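Apicoplast TIC22, putative (Plasmodium falciparum 3D7, PDB 4E6Z) acts as an essential chaperone required for protein import into the apicoplast, and is a member of the Tic22 family of plastid import proteins. Local coordinates at residues Ser88-Gln93 with Met122-Asn127; Tyr101-Pro106 with Glu110-Asp115. One frame throughout, in Å; residues are numbered along the deposited sequence.

Interaction 1 of 2, residues Ser88-Gln93 with Met122-Asn127; sequences SPYIFQ and MKYNGN
Tyr90 OH donates a hydrogen bond to the backbone carbonyl of Asn127, 3.0 Å from OH to Asn127 O, and so ties the lead-in to the edge strand 92-94 to the type II beta turn Tyr124-Asn127 that leads out of helix 121-124. The hydroxyl meets this carbonyl from above its plane, 49° out of it, while Asn127 O itself lies near the plane of the Tyr90 ring. Beside the bond the two tyrosines form a T-shaped (edge-to-face) pair: the Tyr124 ring drives its CE1 edge against one face of Tyr90, the planes standing at 81° and the ring centroids 5.1 Å apart. The closest carbons are Tyr90 CE1 and Tyr124 CE1, at 3.4 Å. Tyr90 has CG anti to its carbonyl carbon (chi1 -71°), which sends the ring across to the turn, and the two side chains run past each other in opposite directions. Lys123, fully extended, lies over one face of the Tyr124 ring with CD, and Lys123 NZ donates a hydrogen bond to Tyr124 OH, 3.1 Å away. Met116 and Ile117 of helix 106-119 also pack on Tyr124, and a glycerol, probably from the crystallisation liquor, bonds to Tyr90 N. The turn has its own braces: Asn127 N bonds to Tyr124 O, with Gly126 taking the positive phi of its third position, and the Asn127 amide reaches back to the last helical turn, ND2 to Lys123 O at 3.2 Å, with the acceptor nearly in the amide plane.

Interaction 2 of 2, residues Tyr101-Pro106 with Glu110-Asp115; sequences YMFLCP and ENMLND
Met112, a selenomethionine, extends from helix 106-119 to the side chains of Tyr101 and Phe103, two residues apart on strand 97-103; strand, short connection and helix make a beta-alpha unit. CG of Met112 stands anti to the backbone N (chi1 -171°) and chi2 is also extended, which carries SE out to the strand; the bend at chi3 (62°) then lays the terminal methyl beside Phe103. The two aromatic residues have CG anti to the carbonyl carbon, and both side chains cross Met112 at about a right angle. Met-aromatic contacts result, each of a different kind. Met112 SE lies in the plane of the Phe103 ring at its edge, 3.7 Å from Phe103 CZ, while Met112 CE is 3.7 Å from Phe103 CE2. Toward Tyr101, Met112 SE comes in obliquely, 4.1 Å from Tyr101 CD2. Ile82 of strand 78-83 packs on both Phe103 and Met112, and Tyr101 OH is bonded to Glu94.

At the start of the helix, Glu110 N gives the i to i+4 bond to Pro106 O, 2.9 Å and 163° at the hydrogen. Glu110 then extends beyond CG; its OE2 forms a salt bridge with Lys269 and a hydrogen bond with Tyr266 OH, both on helix 261-272. The chemistry divides accordingly: the Pro106-Glu110 bond belongs to the first helical turn, which Cys105 caps with SG, whereas the Met112 side chain, its selenium standing in for the native sulfur, joins helix to strand through dispersion and weakly polar contacts.

In the fold
From the N terminus, the chain passes through 88-93 into strand 92-94 and turns back along strand 97-103, its antiparallel neighbour. Interaction 2 then closes a short loop, folding helix 106-119 against the strand that has just ended. The chain runs on through that helix and helix 121-124 to the turn 124-127, where interaction 1 closes a longer loop by returning to 88-93; the shorter closure therefore lies wholly within the longer one. Both reach the same three-stranded sheet, 13 Å apart between centres, and they touch where Phe92 CD2 packs 3.9 Å from Tyr101 CE2. Together they hold helices 106-119 and 121-124 to strand 97-103 and to the loop leading into strand 92-94.

Interaction 1 of 2, residues Ser88-Gln93 with Met122-Asn127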
# COMPACT_ATOMS: atom_id res chain seq x y z
N SER A 88 -10.53 -17.18 2.76
CA SER A 88 -11.02 -16.87 1.43
C SER A 88 -11.71 -15.51 1.42
O SER A 88 -12.52 -15.21 2.30
CB SER A 88 -11.97 -17.95 0.92
OG SER A 88 -11.25 -19.01 0.33
N PRO A 89 -11.39 -14.68 0.41
CA PRO A 89 -11.92 -13.32 0.27
C PRO A 89 -13.40 -13.30 -0.09
O PRO A 89 -13.90 -14.23 -0.72
CB PRO A 89 -11.12 -12.74 -0.90
CG PRO A 89 -9.96 -13.67 -1.08
CD PRO A 89 -10.44 -15.01 -0.66
N TYR A 90 -14.09 -12.24 0.32
CA TYR A 90 -15.47 -12.02 -0.09
C TYR A 90 -15.53 -11.30 -1.42
O TYR A 90 -14.91 -10.25 -1.60
CB TYR A 90 -16.22 -11.24 0.99
CG TYR A 90 -16.46 -12.08 2.22
CD1 TYR A 90 -17.58 -12.90 2.31
CD2 TYR A 90 -15.56 -12.08 3.27
CE1 TYR A 90 -17.80 -13.69 3.43
CE2 TYR A 90 -15.77 -12.86 4.40
CZ TYR A 90 -16.89 -13.67 4.47
OH TYR A 90 -17.10 -14.44 5.59
N ILE A 91 -16.25 -11.87 -2.37
CA ILE A 91 -16.37 -11.28 -3.70
C ILE A 91 -17.62 -10.41 -3.78
O ILE A 91 -18.67 -10.78 -3.28
CB ILE A 91 -16.48 -12.36 -4.79
CG1 ILE A 91 -15.26 -13.29 -4.73
CG2 ILE A 91 -16.60 -11.71 -6.15
CD1 ILE A 91 -15.38 -14.49 -5.65
N PHE A 92 -17.48 -9.25 -4.41
CA PHE A 92 -18.61 -8.35 -4.61
C PHE A 92 -18.83 -8.09 -6.08
O PHE A 92 -17.88 -8.03 -6.86
CB PHE A 92 -18.41 -7.04 -3.85
CG PHE A 92 -18.38 -7.22 -2.36
CD1 PHE A 92 -19.55 -7.22 -1.63
CD2 PHE A 92 -17.18 -7.41 -1.70
CE1 PHE A 92 -19.53 -7.40 -0.26
CE2 PHE A 92 -17.15 -7.58 -0.33
CZ PHE A 92 -18.33 -7.58 0.39
N GLN A 93 -20.09 -7.97 -6.47
CA GLN A 93 -20.43 -7.71 -7.86
C GLN A 93 -20.31 -6.22 -8.15
O GLN A 93 -21.11 -5.42 -7.66
CB GLN A 93 -21.84 -8.20 -8.17
CG GLN A 93 -21.95 -8.97 -9.48
CD GLN A 93 -21.13 -10.25 -9.46
OE1 GLN A 93 -20.41 -10.55 -10.42
NE2 GLN A 93 -21.23 -11.01 -8.37
N MSE A 122 -25.95 -10.73 10.54
CA MSE A 122 -26.40 -12.11 10.47
C MSE A 122 -25.45 -12.95 9.63
O MSE A 122 -25.08 -14.07 10.01
CB MSE A 122 -27.82 -12.18 9.89
CG MSE A 122 -28.89 -11.64 10.82
SE MSE A 122 -29.17 -12.80 12.36
CE MSE A 122 -30.08 -11.53 13.53
N LYS A 123 -25.05 -12.41 8.49
CA LYS A 123 -24.21 -13.14 7.56
C LYS A 123 -22.73 -13.15 7.95
O LYS A 123 -22.01 -14.10 7.66
CB LYS A 123 -24.35 -12.57 6.14
CG LYS A 123 -23.47 -13.25 5.11
CD LYS A 123 -23.60 -12.57 3.76
CE LYS A 123 -22.76 -13.26 2.71
NZ LYS A 123 -22.83 -12.54 1.41
N TYR A 124 -22.29 -12.08 8.61
CA TYR A 124 -20.85 -11.86 8.76
C TYR A 124 -20.30 -11.97 10.18
O TYR A 124 -19.09 -12.12 10.36
CB TYR A 124 -20.45 -10.50 8.16
CG TYR A 124 -20.59 -10.45 6.66
CD1 TYR A 124 -19.82 -11.27 5.84
CD2 TYR A 124 -21.50 -9.59 6.05
CE1 TYR A 124 -19.95 -11.23 4.47
CE2 TYR A 124 -21.63 -9.53 4.68
CZ TYR A 124 -20.85 -10.36 3.89
OH TYR A 124 -20.98 -10.31 2.52
N ASN A 125 -21.16 -11.90 11.19
CA ASN A 125 -20.67 -11.97 12.56
C ASN A 125 -20.01 -13.31 12.89
O ASN A 125 -20.56 -14.37 12.59
CB ASN A 125 -21.77 -11.64 13.57
CG ASN A 125 -21.58 -10.26 14.19
OD1 ASN A 125 -20.52 -9.95 14.74
ND2 ASN A 125 -22.61 -9.43 14.12
N GLY A 126 -18.83 -13.25 13.49
CA GLY A 126 -18.08 -14.44 13.86
C GLY A 126 -17.48 -15.17 12.67
O GLY A 126 -16.81 -16.20 12.84
N ASN A 127 -17.71 -14.65 11.47
CA ASN A 127 -17.27 -15.30 10.24
C ASN A 127 -16.25 -14.51 9.43
O ASN A 127 -15.91 -14.91 8.32
CB ASN A 127 -18.48 -15.61 9.35
CG ASN A 127 -19.55 -16.40 10.08
OD1 ASN A 127 -19.26 -17.32 10.83
ND2 ASN A 127 -20.81 -16.03 9.85

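Interaction 2 of 2, residues Tyr101-Pro106 with Glu110-Asp115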
# COMPACT_ATOMS: atom_id res chain seq x y z
N TYR A 101 -11.37 -6.76 -2.80
CA TYR A 101 -10.70 -5.56 -2.33
C TYR A 101 -9.42 -5.86 -1.56
O TYR A 101 -9.40 -6.69 -0.65
CB TYR A 101 -11.66 -4.75 -1.45
CG TYR A 101 -12.83 -4.19 -2.21
CD1 TYR A 101 -12.72 -2.99 -2.90
CD2 TYR A 101 -14.04 -4.87 -2.27
CE1 TYR A 101 -13.79 -2.47 -3.61
CE2 TYR A 101 -15.11 -4.35 -2.98
CZ TYR A 101 -14.98 -3.15 -3.65
OH TYR A 101 -16.04 -2.63 -4.35
N MSE A 102 -8.35 -5.18 -1.94
CA MSE A 102 -7.07 -5.31 -1.25
C MSE A 102 -6.64 -3.94 -0.73
O MSE A 102 -6.55 -2.99 -1.49
CB MSE A 102 -6.02 -5.86 -2.21
CG MSE A 102 -6.44 -7.13 -2.89
SE MSE A 102 -5.08 -7.83 -4.08
CE MSE A 102 -4.91 -6.31 -5.30
N PHE A 103 -6.39 -3.85 0.57
CA PHE A 103 -6.09 -2.57 1.20
C PHE A 103 -4.62 -2.45 1.57
O PHE A 103 -4.02 -3.39 2.11
CB PHE A 103 -6.96 -2.37 2.44
CG PHE A 103 -8.44 -2.38 2.16
CD1 PHE A 103 -9.12 -1.21 1.91
CD2 PHE A 103 -9.14 -3.58 2.15
CE1 PHE A 103 -10.48 -1.22 1.65
CE2 PHE A 103 -10.50 -3.60 1.90
CZ PHE A 103 -11.18 -2.42 1.65
N LEU A 104 -4.02 -1.30 1.28
CA LEU A 104 -2.65 -1.03 1.68
C LEU A 104 -2.60 -0.61 3.15
O LEU A 104 -1.56 -0.73 3.80
CB LEU A 104 -2.01 0.03 0.78
CG LEU A 104 -1.47 -0.51 -0.54
CD1 LEU A 104 -1.38 0.58 -1.60
CD2 LEU A 104 -0.12 -1.19 -0.33
N CYS A 105 -3.73 -0.14 3.66
CA CYS A 105 -3.85 0.27 5.06
C CYS A 105 -4.83 -0.63 5.79
O CYS A 105 -5.99 -0.75 5.37
CB CYS A 105 -4.28 1.73 5.17
SG CYS A 105 -4.59 2.30 6.86
N PRO A 106 -4.38 -1.27 6.88
CA PRO A 106 -5.17 -2.27 7.60
C PRO A 106 -6.41 -1.66 8.24
O PRO A 106 -7.39 -2.36 8.47
CB PRO A 106 -4.21 -2.75 8.69
CG PRO A 106 -3.27 -1.60 8.89
CD PRO A 106 -3.08 -1.01 7.53
N GLU A 110 -10.24 -2.82 8.19
CA GLU A 110 -11.05 -2.90 9.40
C GLU A 110 -12.36 -2.14 9.23
O GLU A 110 -13.40 -2.57 9.71
CB GLU A 110 -10.28 -2.33 10.60
CG GLU A 110 -9.37 -3.32 11.29
CD GLU A 110 -8.92 -2.82 12.65
OE1 GLU A 110 -9.29 -1.69 13.02
OE2 GLU A 110 -8.20 -3.56 13.36
N ASN A 111 -12.29 -0.99 8.55
CA ASN A 111 -13.47 -0.19 8.32
C ASN A 111 -14.50 -0.91 7.46
O ASN A 111 -15.69 -0.82 7.70
CB ASN A 111 -13.11 1.15 7.67
CG ASN A 111 -14.33 1.92 7.21
OD1 ASN A 111 -15.14 2.36 8.02
ND2 ASN A 111 -14.47 2.08 5.90
N MSE A 112 -14.03 -1.62 6.43
CA MSE A 112 -14.93 -2.35 5.55
C MSE A 112 -15.54 -3.54 6.28
O MSE A 112 -16.73 -3.81 6.16
CB MSE A 112 -14.24 -2.80 4.28
CG MSE A 112 -15.20 -3.35 3.25
SE MSE A 112 -14.36 -4.22 1.72
CE MSE A 112 -13.44 -5.64 2.65
N LEU A 113 -14.70 -4.25 7.03
CA LEU A 113 -15.17 -5.34 7.88
C LEU A 113 -16.25 -4.83 8.82
O LEU A 113 -17.30 -5.46 8.99
CB LEU A 113 -14.01 -5.94 8.67
CG LEU A 113 -14.33 -7.04 9.69
CD1 LEU A 113 -13.18 -8.04 9.81
CD2 LEU A 113 -14.68 -6.45 11.04
N ASN A 114 -16.00 -3.68 9.44
CA ASN A 114 -16.98 -3.08 10.34
C ASN A 114 -18.30 -2.75 9.64
O ASN A 114 -19.37 -2.91 10.22
CB ASN A 114 -16.39 -1.84 11.02
CG ASN A 114 -15.32 -2.17 12.03
OD1 ASN A 114 -15.25 -3.29 12.54
ND2 ASN A 114 -14.47 -1.20 12.34
N ASP A 115 -18.21 -2.30 8.39
CA ASP A 115 -19.40 -2.00 7.61
C ASP A 115 -20.19 -3.26 7.28
O ASP A 115 -21.42 -3.25 7.22
CB ASP A 115 -19.02 -1.28 6.31
CG ASP A 115 -18.75 0.21 6.52
OD1 ASP A 115 -19.03 0.72 7.62
OD2 ASP A 115 -18.25 0.85 5.57